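Local coordinates for succinate-semialdehyde dehydrogenase (Synechococcus sp., PDB 4ITA) that oxidises succinic semialdehyde as a dehydrogenase of the aldehyde dehydrogenase family, with a nicotinamide cofactor bound in a Rossmann fold, at the interface of chains A and B. Sequence-based numbering; all coordinates share one arbitrary frame. Chains: chain A/B, Succinate-semialdehyde dehydrogenase.

Contact 1: the interface of chains A and B. Residues chain A 422, 424-425; chain B 109-111, 117-118.
The loop of chain A that follows strand 412-415 sets A:Arg424 and A:Leu425 against the turn of chain B between strands 107-108 and 115-122, where B:Thr109 and B:Thr111 receive them. The methyl of B:Thr111 sits over the centre of one face of the A:Arg424 guanidinium, with CG2 3.8 Å from CZ. B:Thr111 places OG1 between its backbone N and carbonyl carbon (chi1 65°), which leaves CG2 beside the N and aimed at the arginine. CG2 of B:Thr111 also lies 3.6 Å from CD2 of A:Leu425, the two side chains crossing at a slant. The same branch, CD2 of A:Leu425, reaches CG2 of B:Thr109 at 3.9 Å as the side chains run past each other in opposite directions. B:Thr109 CG2 further packs 3.7 Å from the carbonyl oxygen O of A:Arg424.

The flat arginine head is fixed from within its own chain. A bend at chi3 (-65°) brings its NE and NH2 edge to the A:Asp422 carboxylate, a side-on, two-nitrogen grip. A:Arg424 NH2 donates to the syn lone pair of A:Asp422 OD2 at 2.8 Å, fairly straight (159° at H), completing a salt bridge. A:Arg424 NE binds A:Asp422 OD1 at 3.1 Å, nearly in the guanidinium plane. From above the carboxylate plane, the backbone N of A:Arg424 adds a 3.0 Å bond to A:Asp422 OD1, so this oxygen accepts from two donors. A:Asp422 is thus a second-shell residue, barely touching chain B itself yet holding the guanidinium face presented to B:Thr111. The patch hides 191 Å² in all; its methyl-to-face and methyl-to-leucine contacts probably help anchor the loop against the partner chain of the deposited dimer, if this pairing is the biological one.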
# COMPACT_ATOMS: atom_id res chain seq x y z
N ASP A 422 15.85 -7.88 -10.69
CA ASP A 422 15.64 -9.06 -11.51
C ASP A 422 14.13 -9.24 -11.56
O ASP A 422 13.51 -9.31 -10.51
CB ASP A 422 16.30 -10.26 -10.81
CG ASP A 422 16.21 -11.56 -11.60
OD1 ASP A 422 15.22 -11.79 -12.33
OD2 ASP A 422 17.13 -12.39 -11.46
N ARG A 424 12.33 -11.65 -11.74
CA ARG A 424 11.88 -12.85 -11.04
C ARG A 424 11.70 -12.66 -9.53
O ARG A 424 11.08 -13.50 -8.87
CB ARG A 424 12.86 -14.00 -11.29
CG ARG A 424 12.93 -14.44 -12.74
CD ARG A 424 14.05 -15.44 -12.96
NE ARG A 424 15.36 -14.83 -12.74
CZ ARG A 424 16.52 -15.44 -12.93
NH1 ARG A 424 16.54 -16.70 -13.35
NH2 ARG A 424 17.65 -14.80 -12.70
N LEU A 425 12.23 -11.57 -8.98
CA LEU A 425 12.25 -11.35 -7.53
C LEU A 425 11.71 -9.95 -7.23
O LEU A 425 12.06 -9.00 -7.92
CB LEU A 425 13.68 -11.46 -6.99
CG LEU A 425 14.30 -12.84 -6.68
CD1 LEU A 425 13.59 -13.52 -5.53
CD2 LEU A 425 14.34 -13.77 -7.87
N THR B 109 12.65 -18.72 -4.94
CA THR B 109 12.51 -18.57 -6.39
C THR B 109 13.84 -18.99 -7.00
O THR B 109 14.89 -18.53 -6.58
CB THR B 109 12.18 -17.12 -6.78
OG1 THR B 109 10.89 -16.77 -6.26
CG2 THR B 109 12.18 -16.94 -8.30
N GLU B 110 13.79 -19.86 -8.00
CA GLU B 110 15.00 -20.37 -8.61
C GLU B 110 15.68 -19.33 -9.50
O GLU B 110 15.06 -18.74 -10.39
CB GLU B 110 14.70 -21.64 -9.41
CG GLU B 110 15.93 -22.46 -9.80
CD GLU B 110 16.68 -23.00 -8.59
OE1 GLU B 110 17.88 -23.28 -8.72
OE2 GLU B 110 16.06 -23.14 -7.52
N THR B 111 16.96 -19.09 -9.22
CA THR B 111 17.80 -18.23 -10.05
C THR B 111 19.17 -18.89 -10.09
O THR B 111 19.32 -20.03 -9.66
CB THR B 111 17.96 -16.81 -9.46
OG1 THR B 111 18.67 -16.88 -8.22
CG2 THR B 111 16.60 -16.16 -9.23
N TYR B 117 15.39 -15.97 -2.34
CA TYR B 117 14.07 -16.06 -1.74
C TYR B 117 13.61 -14.72 -1.22
O TYR B 117 14.37 -13.76 -1.16
CB TYR B 117 14.05 -17.09 -0.60
CG TYR B 117 15.08 -16.88 0.51
CD1 TYR B 117 16.38 -17.35 0.39
CD2 TYR B 117 14.74 -16.22 1.69
CE1 TYR B 117 17.31 -17.18 1.41
CE2 TYR B 117 15.66 -16.04 2.72
CZ TYR B 117 16.95 -16.52 2.57
OH TYR B 117 17.86 -16.34 3.60
N VAL B 118 12.33 -14.67 -0.87
CA VAL B 118 11.79 -13.56 -0.10
C VAL B 118 11.51 -14.05 1.31
O VAL B 118 10.93 -15.13 1.50
CB VAL B 118 10.50 -13.01 -0.74
CG1 VAL B 118 9.94 -11.85 0.08
CG2 VAL B 118 10.75 -12.56 -2.17

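Contact 2: the interface of chains A and B. Residues chain A 222-223, 225; chain B 432.
A:Glu223 and B:Arg432 supply nearly all the packing of this small patch, whose centre among these residues is hardly apolar: CB of A:Glu223 lies against NH2 of B:Arg432 at 4.0 Å. Next to it, the carbonyl oxygen of A:Glu223 lies over one face of the B:Arg432 guanidinium, with its C=O bond bent away from the line to CZ. O of A:Glu223 stands over the centre of that face, 3.3 Å from CZ of B:Arg432, a position above the plane rather than in line with an N-H. The positive charge may nonetheless favour the carbonyl's approach.

Further out, the charged ends meet. NH2 of B:Arg432 donates to OE1 of the A:Glu223 carboxylate at 3.0 Å, in a fairly straight hydrogen bond that is also a salt bridge. The acceptor lies close to the guanidinium plane, whereas the donor reaches OE1 on its anti side and is tilted out of the carboxylate plane. Carboxylate and guanidinium planes stand 81° apart, a geometry unlike a coplanar grip by two nitrogens. A:Glu223 folds back at chi2 (-59°), which brings its carboxylate alongside the arginine head while its own carbonyl occupies the guanidinium face. A bend of B:Arg432 at chi2 (-86°) helps carry that head to the glutamate.

At the rim, NZ of A:Lys225 lies 4.9 Å from NH2 of B:Arg432, not in contact; if both are charged, the like charges would probably be eased by the carboxylate of A:Glu223. The patch hides 88 Å². Joining the segment after helix 210-222 to the 3-10 helix 431-433 of the partner, it probably adds a polar tie between the chains, should the deposited pairing be the biological one.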
# COMPACT_ATOMS: atom_id res chain seq x y z
N GLN A 222 -4.68 12.14 0.56
CA GLN A 222 -5.84 13.00 0.71
C GLN A 222 -7.01 12.53 -0.17
O GLN A 222 -8.17 12.68 0.21
CB GLN A 222 -5.48 14.44 0.35
CG GLN A 222 -6.64 15.42 0.44
CD GLN A 222 -7.18 15.57 1.85
OE1 GLN A 222 -6.43 15.51 2.82
NE2 GLN A 222 -8.49 15.78 1.97
N GLU A 223 -6.68 11.95 -1.32
CA GLU A 223 -7.70 11.47 -2.26
C GLU A 223 -8.07 10.00 -2.07
O GLU A 223 -8.82 9.44 -2.88
CB GLU A 223 -7.22 11.69 -3.70
CG GLU A 223 -6.84 13.13 -4.02
CD GLU A 223 -7.98 14.09 -3.80
OE1 GLU A 223 -9.11 13.78 -4.22
OE2 GLU A 223 -7.75 15.17 -3.21
N LYS A 225 -6.19 7.26 -2.33
CA LYS A 225 -5.70 6.45 -3.44
C LYS A 225 -4.41 5.76 -3.06
O LYS A 225 -3.53 6.37 -2.46
CB LYS A 225 -5.52 7.31 -4.70
CG LYS A 225 -6.83 7.89 -5.20
CD LYS A 225 -6.67 8.86 -6.35
CE LYS A 225 -8.02 9.48 -6.67
NZ LYS A 225 -7.97 10.37 -7.87
N ARG B 432 -13.61 5.02 -3.13
CA ARG B 432 -13.47 5.82 -1.92
C ARG B 432 -13.64 5.02 -0.62
O ARG B 432 -13.58 5.58 0.48
CB ARG B 432 -14.41 7.03 -1.95
CG ARG B 432 -14.02 8.08 -3.00
CD ARG B 432 -12.99 9.06 -2.47
NE ARG B 432 -12.38 9.86 -3.53
CZ ARG B 432 -11.74 11.00 -3.33
NH1 ARG B 432 -11.63 11.49 -2.11
NH2 ARG B 432 -11.20 11.66 -4.35

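About 33 Å separates the C-alpha centres of contact 1 and contact 2, and no residue is common to them. They are nevertheless linked through sequence: contact 1 uses residues 422, 424 and 425 of chain A and contact 2 uses residue 432 of chain B, both in the stretch between strands 412-415 and 434-435. Two-fold symmetry gives each contact a twin, so in either subunit this stretch faces its partner at two separate places. Two well-separated contacts, each with its twin, may help limit rotation between the chains.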